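Local structure of 4-alpha-glucanotransferase (Streptococcus agalactiae, 6M6T) at residues L20-G26 / H70-L76; F35-Q41 / K484-K488; K156-W161 / A223-W229. The protein is an amylomaltase-type glucanotransferase of the TIM-barrel clan, a single-chain enzyme modelled here with glycan ligands bound. All coordinates share one frame; numbering follows the deposited sequence.

Contact 1. Residues L20-G26 / H70-L76; sequences LGIGTFG and HLIDFDL
The N-cap of helix 74-78, Asp73, meets Thr24 in the loop that leads from strand 6-10 of the TIM barrel into helix 27-38. Thr24 OG1 donates to Asp73 OD1 at 2.9 Å. The hydroxyl approaches from above the carboxylate plane, 55° out of it. The other oxygen, Asp73 OD2, accepts from Leu76 N at 2.8 Å and so caps the helix. With CG anti to the backbone N (chi1 -176°), the carboxylate can serve both the loop and the first turn of its own helix.

The backbones are tied next to this. Phe25 N donates to Leu71 O at 3.0 Å. Beside this bond, Leu71 CB sits over one face of the Phe25 ring, 4.3 Å from its centroid, in a CH-pi contact. Phe195 and Trp199 of helix 182-208 also meet this ring, Phe195 edge-to-face. Earlier in the loop, Leu20 sends its two methyls to Phe74. Leu20 CD1 lies 3.5 Å from Phe74 N, and Leu20 CD2 lies 3.6 Å from Phe74 CD2, obliquely to the ring. Ile22 CG2 rests 3.6 Å from His70 O.

The contact is buried, and Gln198 OE1 also takes the N-H of Asp73. The Asp73 carboxylate is shared between a hydroxyl and a helix start. Both would be expected to stabilise its negative charge away from water and to fix the rotation of the group.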
loop_
_atom_site.group_PDB
_atom_site.type_symbol
_atom_site.label_atom_id
_atom_site.label_comp_id
_atom_site.label_asym_id
_atom_site.label_seq_id
_atom_site.Cartn_x
_atom_site.Cartn_y
_atom_site.Cartn_z
ATOM N N LEU A 20 -2.649 3.945 20.486
ATOM C CA LEU A 20 -3.465 4.847 19.648
ATOM C C LEU A 20 -4.469 4.085 18.793
ATOM O O LEU A 20 -5.144 4.759 18.038
ATOM C CB LEU A 20 -2.547 5.679 18.759
ATOM C CG LEU A 20 -1.540 6.550 19.488
ATOM C CD1 LEU A 20 -0.900 7.544 18.543
ATOM C CD2 LEU A 20 -2.203 7.276 20.630
ATOM N N GLY A 21 -4.528 2.757 18.866
ATOM C CA GLY A 21 -5.549 2.016 18.101
ATOM C C GLY A 21 -5.091 1.657 16.714
ATOM O O GLY A 21 -5.833 1.049 15.986
ATOM N N ILE A 22 -3.868 2.001 16.394
ATOM C CA ILE A 22 -3.360 1.754 15.055
ATOM C C ILE A 22 -1.874 2.078 15.053
ATOM O O ILE A 22 -1.442 3.032 15.711
ATOM C CB ILE A 22 -4.118 2.592 14.012
ATOM C CG1 ILE A 22 -3.723 2.153 12.595
ATOM C CG2 ILE A 22 -3.873 4.079 14.241
ATOM C CD1 ILE A 22 -4.888 1.969 11.684
ATOM N N GLY A 23 -1.081 1.288 14.335
ATOM C CA GLY A 23 0.341 1.561 14.246
ATOM C C GLY A 23 0.626 2.957 13.728
ATOM O O GLY A 23 -0.164 3.573 13.025
ATOM N N THR A 24 1.791 3.461 14.093
ATOM C CA THR A 24 2.153 4.855 13.903
ATOM C C THR A 24 3.615 4.936 13.486
ATOM O O THR A 24 4.403 4.023 13.744
ATOM C CB THR A 24 1.987 5.659 15.214
ATOM O OG1 THR A 24 3.160 5.482 16.046
ATOM C CG2 THR A 24 0.756 5.222 16.020
ATOM N N PHE A 25 4.021 6.099 12.977
ATOM C CA PHE A 25 5.452 6.313 12.779
ATOM C C PHE A 25 6.150 6.606 14.104
ATOM O O PHE A 25 7.028 7.478 14.185
ATOM C CB PHE A 25 5.674 7.471 11.807
ATOM C CG PHE A 25 5.100 7.255 10.430
ATOM C CD1 PHE A 25 5.082 5.996 9.846
ATOM C CD2 PHE A 25 4.593 8.329 9.707
ATOM C CE1 PHE A 25 4.564 5.818 8.581
ATOM C CE2 PHE A 25 4.073 8.151 8.437
ATOM C CZ PHE A 25 4.064 6.901 7.873
ATOM N N GLY A 26 5.828 5.824 15.136
ATOM C CA GLY A 26 6.234 6.137 16.487
ATOM C C GLY A 26 7.267 5.169 16.999
ATOM O O GLY A 26 8.006 4.567 16.218
ATOM N N HIS A 70 -3.883 8.871 9.750
ATOM C CA HIS A 70 -4.037 8.010 10.916
ATOM C C HIS A 70 -2.700 7.526 11.458
ATOM O O HIS A 70 -2.625 7.095 12.609
ATOM C CB HIS A 70 -4.916 6.809 10.573
ATOM C CG HIS A 70 -6.344 7.167 10.323
ATOM N ND1 HIS A 70 -7.286 6.238 9.939
ATOM C CD2 HIS A 70 -6.992 8.354 10.410
ATOM C CE1 HIS A 70 -8.456 6.838 9.797
ATOM N NE2 HIS A 70 -8.303 8.123 10.072
ATOM N N LEU A 71 -1.647 7.581 10.658
ATOM C CA LEU A 71 -0.365 7.030 11.050
ATOM C C LEU A 71 0.506 8.040 11.775
ATOM O O LEU A 71 1.600 7.675 12.218
ATOM C CB LEU A 71 0.376 6.483 9.822
ATOM C CG LEU A 71 -0.438 5.538 8.946
ATOM C CD1 LEU A 71 0.455 4.802 7.954
ATOM C CD2 LEU A 71 -1.197 4.562 9.813
ATOM N N ILE A 72 0.056 9.285 11.921
ATOM C CA ILE A 72 0.812 10.262 12.699
ATOM C C ILE A 72 0.822 9.857 14.170
ATOM O O ILE A 72 -0.192 9.393 14.722
ATOM C CB ILE A 72 0.236 11.670 12.494
ATOM C CG1 ILE A 72 0.898 12.301 11.272
ATOM C CG2 ILE A 72 0.447 12.537 13.728
ATOM C CD1 ILE A 72 0.310 13.614 10.910
ATOM N N ASP A 73 1.983 9.990 14.807
ATOM C CA ASP A 73 2.149 9.522 16.173
ATOM C C ASP A 73 1.929 10.669 17.141
ATOM O O ASP A 73 2.575 11.719 17.029
ATOM C CB ASP A 73 3.534 8.914 16.403
ATOM C CG ASP A 73 3.679 8.324 17.798
ATOM O OD1 ASP A 73 2.845 7.465 18.184
ATOM O OD2 ASP A 73 4.627 8.733 18.500
ATOM N N PHE A 74 1.030 10.454 18.100
ATOM C CA PHE A 74 0.803 11.470 19.111
ATOM C C PHE A 74 2.013 11.645 20.028
ATOM O O PHE A 74 2.277 12.763 20.482
ATOM C CB PHE A 74 -0.446 11.119 19.914
ATOM C CG PHE A 74 -1.717 11.261 19.137
ATOM C CD1 PHE A 74 -1.741 11.996 17.958
ATOM C CD2 PHE A 74 -2.883 10.667 19.578
ATOM C CE1 PHE A 74 -2.905 12.136 17.237
ATOM C CE2 PHE A 74 -4.054 10.800 18.855
ATOM C CZ PHE A 74 -4.065 11.539 17.683
ATOM N N ASP A 75 2.763 10.570 20.301
ATOM C CA ASP A 75 3.893 10.675 21.224
ATOM C C ASP A 75 5.011 11.520 20.628
ATOM O O ASP A 75 5.561 12.406 21.294
ATOM C CB ASP A 75 4.409 9.282 21.596
ATOM C CG ASP A 75 3.448 8.514 22.503
ATOM O OD1 ASP A 75 2.853 9.139 23.417
ATOM O OD2 ASP A 75 3.290 7.286 22.296
ATOM N N LEU A 76 5.378 11.242 19.377
ATOM C CA LEU A 76 6.368 12.069 18.699
ATOM C C LEU A 76 5.945 13.530 18.681
ATOM O O LEU A 76 6.794 14.432 18.741
ATOM C CB LEU A 76 6.577 11.551 17.280
ATOM C CG LEU A 76 7.672 10.499 17.106
ATOM C CD1 LEU A 76 7.785 10.116 15.637
ATOM C CD2 LEU A 76 9.000 11.015 17.639
#

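Contact 2. Residues F35-Q41 / K484-K488; sequences FLVETDQ and KAFLK
The ring of Phe35 has Thr39 OG1 above one face, offset toward the rim, and meets Lys484 and Leu487 obliquely. Phe35 CD1 lies 3.7 Å from Lys484 CG, and Phe35 CZ lies 3.8 Å from Leu487 CD2. The second flat group, the amide of Gln41, comes at Leu487 from the opposite direction, with Gln41 NE2 3.8 Å from Leu487 CG. Its NE2 donates to Thr39 O at 3.1 Å. The acceptor lies in the amide plane, but the donor stands well above the carbonyl plane. The same nitrogen is also hydrogen-bonded to Thr491 OG1, so the amide is held both by its own turn and by helix 481-493.

Thr39 is the first residue to leave the helical path. Its OG1 donates back to Phe35 O at 2.9 Å, and Thr39 N shares that acceptor. Chi1 of 48° puts OG1 between the backbone N and carbonyl carbon, which leaves Thr39 CG2 to face Lys484 O at 3.3 Å.

Two lysines work the outer side. Lys484 bends past the Phe35 ring and forms a salt bridge with Glu38 through Glu38 OE2; its NZ has a second partner in Glu481. Lys488 NZ donates to Glu38 O at 3.1 Å, nearly straight onto the carbonyl. Its positive charge probably complements the partial negative charge at the C-terminal end of helix 27-38. Asp40 OD2 is 4.1 Å from Lys488 NZ, too far for a salt bridge.

Helix 27-38 follows strand 6-10. Helix 481-493 comes late in the chain, after strand 443-447, which neighbours strand 6-10 in the sheet. This meeting of early and late helices outside adjacent first and last strands is typical of a TIM barrel.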
loop_
_atom_site.group_PDB
_atom_site.type_symbol
_atom_site.label_atom_id
_atom_site.label_comp_id
_atom_site.label_asym_id
_atom_site.label_seq_id
_atom_site.Cartn_x
_atom_site.Cartn_y
_atom_site.Cartn_z
ATOM N N PHE A 35 14.348 -4.674 15.272
ATOM C CA PHE A 35 14.149 -6.111 15.140
ATOM C C PHE A 35 14.589 -6.610 13.771
ATOM O O PHE A 35 15.046 -7.753 13.640
ATOM C CB PHE A 35 12.682 -6.455 15.405
ATOM C CG PHE A 35 12.153 -7.544 14.533
ATOM C CD1 PHE A 35 12.433 -8.867 14.814
ATOM C CD2 PHE A 35 11.375 -7.250 13.418
ATOM C CE1 PHE A 35 11.956 -9.879 13.994
ATOM C CE2 PHE A 35 10.889 -8.271 12.590
ATOM C CZ PHE A 35 11.182 -9.574 12.873
ATOM N N LEU A 36 14.454 -5.781 12.738
ATOM C CA LEU A 36 14.893 -6.219 11.417
ATOM C C LEU A 36 16.411 -6.330 11.367
ATOM O O LEU A 36 16.951 -7.259 10.755
ATOM C CB LEU A 36 14.370 -5.274 10.330
ATOM C CG LEU A 36 12.851 -5.299 10.160
ATOM C CD1 LEU A 36 12.342 -4.472 8.944
ATOM C CD2 LEU A 36 12.400 -6.732 10.076
ATOM N N VAL A 37 17.114 -5.406 12.026
ATOM C CA VAL A 37 18.578 -5.509 12.086
ATOM C C VAL A 37 19.049 -6.590 13.054
ATOM O O VAL A 37 20.185 -7.070 12.919
ATOM C CB VAL A 37 19.285 -4.194 12.476
ATOM C CG1 VAL A 37 18.710 -3.012 11.692
ATOM C CG2 VAL A 37 19.252 -3.963 13.990
ATOM N N GLU A 38 18.230 -6.966 14.038
ATOM C CA GLU A 38 18.579 -8.117 14.864
ATOM C C GLU A 38 18.698 -9.378 14.025
ATOM O O GLU A 38 19.643 -10.161 14.185
ATOM C CB GLU A 38 17.533 -8.347 15.943
ATOM C CG GLU A 38 17.569 -7.435 17.101
ATOM C CD GLU A 38 16.551 -7.884 18.112
ATOM O OE1 GLU A 38 15.516 -7.188 18.296
ATOM O OE2 GLU A 38 16.776 -8.971 18.695
ATOM N N THR A 39 17.718 -9.607 13.155
ATOM C CA THR A 39 17.576 -10.833 12.381
ATOM C C THR A 39 18.272 -10.764 11.022
ATOM O O THR A 39 18.101 -11.669 10.202
ATOM C CB THR A 39 16.090 -11.149 12.212
ATOM O OG1 THR A 39 15.401 -9.966 11.783
ATOM C CG2 THR A 39 15.487 -11.578 13.555
ATOM N N ASP A 40 19.049 -9.706 10.779
ATOM C CA ASP A 40 19.837 -9.527 9.562
ATOM C C ASP A 40 18.947 -9.495 8.317
ATOM O O ASP A 40 19.309 -9.997 7.248
ATOM C CB ASP A 40 20.914 -10.597 9.461
ATOM C CG ASP A 40 21.582 -10.857 10.805
ATOM O OD1 ASP A 40 22.321 -9.965 11.300
ATOM O OD2 ASP A 40 21.318 -11.935 11.396
ATOM N N GLN A 41 17.788 -8.847 8.457
ATOM C CA GLN A 41 16.909 -8.601 7.331
ATOM C C GLN A 41 17.450 -7.462 6.480
ATOM O O GLN A 41 18.295 -6.674 6.898
ATOM C CB GLN A 41 15.499 -8.267 7.805
ATOM C CG GLN A 41 14.818 -9.379 8.561
ATOM C CD GLN A 41 14.843 -10.704 7.819
ATOM O OE1 GLN A 41 14.028 -10.951 6.925
ATOM N NE2 GLN A 41 15.771 -11.572 8.201
ATOM N N LYS A 484 11.968 -14.647 16.659
ATOM C CA LYS A 484 13.087 -13.892 16.105
ATOM C C LYS A 484 14.254 -14.809 15.785
ATOM O O LYS A 484 14.917 -14.647 14.754
ATOM C CB LYS A 484 13.516 -12.785 17.077
ATOM C CG LYS A 484 12.485 -11.672 17.225
ATOM C CD LYS A 484 12.470 -11.021 18.617
ATOM C CE LYS A 484 13.344 -9.786 18.662
ATOM N NZ LYS A 484 14.751 -10.213 18.815
ATOM N N ALA A 485 14.523 -15.782 16.663
ATOM C CA ALA A 485 15.625 -16.710 16.435
ATOM C C ALA A 485 15.361 -17.584 15.215
ATOM O O ALA A 485 16.276 -17.877 14.439
ATOM C CB ALA A 485 15.840 -17.570 17.677
ATOM N N PHE A 486 14.101 -17.980 15.028
ATOM C CA PHE A 486 13.719 -18.737 13.846
ATOM C C PHE A 486 13.997 -17.948 12.574
ATOM O O PHE A 486 14.548 -18.483 11.595
ATOM C CB PHE A 486 12.241 -19.108 13.918
ATOM C CG PHE A 486 11.718 -19.647 12.631
ATOM C CD1 PHE A 486 12.226 -20.825 12.109
ATOM C CD2 PHE A 486 10.769 -18.959 11.909
ATOM C CE1 PHE A 486 11.769 -21.320 10.909
ATOM C CE2 PHE A 486 10.312 -19.455 10.708
ATOM C CZ PHE A 486 10.815 -20.631 10.202
ATOM N N LEU A 487 13.579 -16.677 12.553
ATOM C CA LEU A 487 13.804 -15.872 11.356
ATOM C C LEU A 487 15.298 -15.691 11.106
ATOM O O LEU A 487 15.773 -15.863 9.978
ATOM C CB LEU A 487 13.087 -14.515 11.457
ATOM C CG LEU A 487 13.236 -13.530 10.279
ATOM C CD1 LEU A 487 12.877 -14.184 8.957
ATOM C CD2 LEU A 487 12.445 -12.248 10.470
ATOM N N LYS A 488 16.065 -15.364 12.150
ATOM C CA LYS A 488 17.508 -15.239 11.954
ATOM C C LYS A 488 18.097 -16.534 11.417
ATOM O O LYS A 488 18.979 -16.508 10.552
ATOM C CB LYS A 488 18.228 -14.838 13.245
ATOM C CG LYS A 488 19.709 -14.552 12.999
ATOM C CD LYS A 488 20.463 -14.290 14.271
ATOM C CE LYS A 488 21.318 -13.029 14.159
ATOM N NZ LYS A 488 21.486 -12.322 15.484
#

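Contact 3. Residues K156-W161 / A223-W229; sequences KALQEW and ADSVEVW
Leu158 reaches across to segment 223-229 with its CB and both methyls. Its CB passes beside Asp224 OD1. From there CG stands anti to the backbone N (chi1 160°), which carries the fork toward the helix at 226-230. Leu158 CD1 goes to Trp229 CD1, 3.4 Å away. Leu158 CD2 takes the other branch, to Val228 CG1 at 3.7 Å and Ala223 O at 3.9 Å.

The backbone of the same leucine is held as well. Leu158 N donates to Asp224 OD1 from above the carboxylate plane, 47° out of it. The second oxygen, Asp224 OD2, makes a salt bridge with Lys150 of helix 140-152.

Segment 223-229 follows barrel strand 212-217, and segment 156-161 links helix 140-152 to helix 164-167. The contact therefore joins a loop of the barrel to the helical region that precedes that strand in the chain. Ser225 is the N-cap of helix 226-230: its OG accepts from Glu227 N at 2.7 Å and weakly from Val228 N.

Gln159, bent at its second torsion, brings NE2 to Ala223 O. The acceptor lies close to the amide plane, while the donor stands above the carbonyl plane. Lys241 O is a weak second acceptor.

Trp161 and Trp229 form a T-shaped pair. The six-membered ring of Trp161 points its edge at the face of the five-membered ring of Trp229, with centroids 5.3 Å apart and planes at 70°. Trp229 NE1 donates to Ile166 O, and Arg169 makes a cation-pi contact with the same indole.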
loop_
_atom_site.group_PDB
_atom_site.type_symbol
_atom_site.label_atom_id
_atom_site.label_comp_id
_atom_site.label_asym_id
_atom_site.label_seq_id
_atom_site.Cartn_x
_atom_site.Cartn_y
_atom_site.Cartn_z
ATOM N N LYS A 156 -18.887 14.028 1.656
ATOM C CA LYS A 156 -19.569 13.431 0.515
ATOM C C LYS A 156 -18.614 13.332 -0.666
ATOM O O LYS A 156 -17.698 14.146 -0.817
ATOM C CB LYS A 156 -20.808 14.244 0.127
ATOM C CG LYS A 156 -21.979 14.017 1.060
ATOM C CD LYS A 156 -23.321 14.227 0.396
ATOM C CE LYS A 156 -24.373 13.376 1.094
ATOM N NZ LYS A 156 -24.625 13.842 2.496
ATOM N N ALA A 157 -18.831 12.325 -1.503
ATOM C CA ALA A 157 -17.947 12.123 -2.640
ATOM C C ALA A 157 -17.936 13.345 -3.553
ATOM O O ALA A 157 -18.890 14.129 -3.604
ATOM C CB ALA A 157 -18.375 10.895 -3.432
ATOM N N LEU A 158 -16.832 13.487 -4.287
ATOM C CA LEU A 158 -16.667 14.588 -5.234
ATOM C C LEU A 158 -17.786 14.635 -6.267
ATOM O O LEU A 158 -18.192 15.717 -6.698
ATOM C CB LEU A 158 -15.321 14.457 -5.936
ATOM C CG LEU A 158 -15.180 15.212 -7.248
ATOM C CD1 LEU A 158 -14.785 16.663 -6.965
ATOM C CD2 LEU A 158 -14.180 14.508 -8.190
ATOM N N GLN A 159 -18.290 13.476 -6.689
ATOM C CA GLN A 159 -19.325 13.463 -7.717
ATOM C C GLN A 159 -20.671 13.957 -7.200
ATOM O O GLN A 159 -21.505 14.396 -8.002
ATOM C CB GLN A 159 -19.478 12.054 -8.292
ATOM C CG GLN A 159 -18.284 11.589 -9.111
ATOM C CD GLN A 159 -17.116 11.118 -8.252
ATOM O OE1 GLN A 159 -17.291 10.770 -7.081
ATOM N NE2 GLN A 159 -15.914 11.107 -8.837
ATOM N N GLU A 160 -20.903 13.893 -5.889
ATOM C CA GLU A 160 -22.191 14.255 -5.314
ATOM C C GLU A 160 -22.133 15.538 -4.481
ATOM O O GLU A 160 -23.038 15.783 -3.676
ATOM C CB GLU A 160 -22.749 13.091 -4.485
ATOM C CG GLU A 160 -21.836 12.614 -3.343
ATOM C CD GLU A 160 -22.442 11.488 -2.473
ATOM O OE1 GLU A 160 -21.742 11.028 -1.523
ATOM O OE2 GLU A 160 -23.603 11.068 -2.730
ATOM N N TRP A 161 -21.099 16.369 -4.659
ATOM C CA TRP A 161 -21.128 17.698 -4.051
ATOM C C TRP A 161 -22.337 18.455 -4.592
ATOM O O TRP A 161 -22.955 18.057 -5.580
ATOM C CB TRP A 161 -19.843 18.495 -4.331
ATOM C CG TRP A 161 -18.572 17.962 -3.695
ATOM C CD1 TRP A 161 -18.459 16.922 -2.805
ATOM C CD2 TRP A 161 -17.230 18.440 -3.912
ATOM N NE1 TRP A 161 -17.132 16.727 -2.460
ATOM C CE2 TRP A 161 -16.363 17.646 -3.125
ATOM C CE3 TRP A 161 -16.679 19.465 -4.690
ATOM C CZ2 TRP A 161 -14.983 17.844 -3.101
ATOM C CZ3 TRP A 161 -15.298 19.655 -4.665
ATOM C CH2 TRP A 161 -14.470 18.847 -3.877
ATOM N N ALA A 223 -12.201 7.368 -7.624
ATOM C CA ALA A 223 -12.902 8.429 -8.345
ATOM C C ALA A 223 -13.148 9.648 -7.474
ATOM O O ALA A 223 -13.473 10.711 -8.005
ATOM C CB ALA A 223 -14.231 7.929 -8.914
ATOM N N ASP A 224 -12.981 9.513 -6.161
ATOM C CA ASP A 224 -13.176 10.591 -5.193
ATOM C C ASP A 224 -11.798 11.105 -4.796
ATOM O O ASP A 224 -11.259 10.768 -3.745
ATOM C CB ASP A 224 -13.948 10.062 -3.991
ATOM C CG ASP A 224 -14.557 11.156 -3.157
ATOM O OD1 ASP A 224 -14.682 12.291 -3.666
ATOM O OD2 ASP A 224 -14.914 10.878 -1.986
ATOM N N SER A 225 -11.240 11.967 -5.644
ATOM C CA SER A 225 -9.804 12.221 -5.660
ATOM C C SER A 225 -9.500 13.646 -6.100
ATOM O O SER A 225 -10.211 14.206 -6.937
ATOM C CB SER A 225 -9.107 11.227 -6.604
ATOM O OG SER A 225 -7.960 11.798 -7.212
ATOM N N VAL A 226 -8.425 14.214 -5.544
ATOM C CA VAL A 226 -7.947 15.516 -5.981
ATOM C C VAL A 226 -7.440 15.464 -7.414
ATOM O O VAL A 226 -7.321 16.506 -8.067
ATOM C CB VAL A 226 -6.858 16.029 -5.016
ATOM C CG1 VAL A 226 -5.587 15.208 -5.129
ATOM C CG2 VAL A 226 -6.557 17.484 -5.278
ATOM N N GLU A 227 -7.158 14.270 -7.936
ATOM C CA GLU A 227 -6.662 14.162 -9.307
ATOM C C GLU A 227 -7.808 14.183 -10.317
ATOM O O GLU A 227 -7.712 14.840 -11.362
ATOM C CB GLU A 227 -5.816 12.890 -9.463
ATOM C CG GLU A 227 -4.339 13.071 -9.097
ATOM C CD GLU A 227 -4.063 12.871 -7.608
ATOM O OE1 GLU A 227 -4.851 12.161 -6.937
ATOM O OE2 GLU A 227 -3.050 13.418 -7.112
ATOM N N VAL A 228 -8.891 13.459 -10.024
ATOM C CA VAL A 228 -10.118 13.545 -10.810
ATOM C C VAL A 228 -10.665 14.959 -10.801
ATOM O O VAL A 228 -11.336 15.384 -11.750
ATOM C CB VAL A 228 -11.138 12.533 -10.258
ATOM C CG1 VAL A 228 -12.493 12.707 -10.922
ATOM C CG2 VAL A 228 -10.619 11.113 -10.446
ATOM N N TRP A 229 -10.378 15.713 -9.735
ATOM C CA TRP A 229 -10.809 17.097 -9.613
ATOM C C TRP A 229 -9.934 18.057 -10.431
ATOM O O TRP A 229 -10.431 18.752 -11.327
ATOM C CB TRP A 229 -10.809 17.485 -8.140
ATOM C CG TRP A 229 -11.570 18.712 -7.854
ATOM C CD1 TRP A 229 -12.786 19.056 -8.362
ATOM C CD2 TRP A 229 -11.172 19.782 -6.993
ATOM N NE1 TRP A 229 -13.166 20.273 -7.878
ATOM C CE2 TRP A 229 -12.196 20.743 -7.031
ATOM C CE3 TRP A 229 -10.044 20.025 -6.203
ATOM C CZ2 TRP A 229 -12.134 21.927 -6.296
ATOM C CZ3 TRP A 229 -9.980 21.206 -5.487
ATOM C CH2 TRP A 229 -11.020 22.140 -5.535
#

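Overall arrangement
Contacts 1 and 2 are joined by helix 27-38: residues 20-26 lead into it and residues 35-41 hold its last turn and the loop after it. Their centres are 24 Å apart and their nearest atoms about 11 Å. Contact 3 lies 27 Å from contact 1, centre to centre, and 44 Å from contact 2, across the chain's centre. The chain between the segments of contact 1 carries the glycan-pocket residues Ser57, Tyr59 and Gln60. Just beyond them, Phe62 bonds by backbone to Val226 of contact 3. Contact 3 does not touch the ligand: the Ala223 side chain is about 9 Å from a bound AC1. Pocket residue Ile219 precedes that segment.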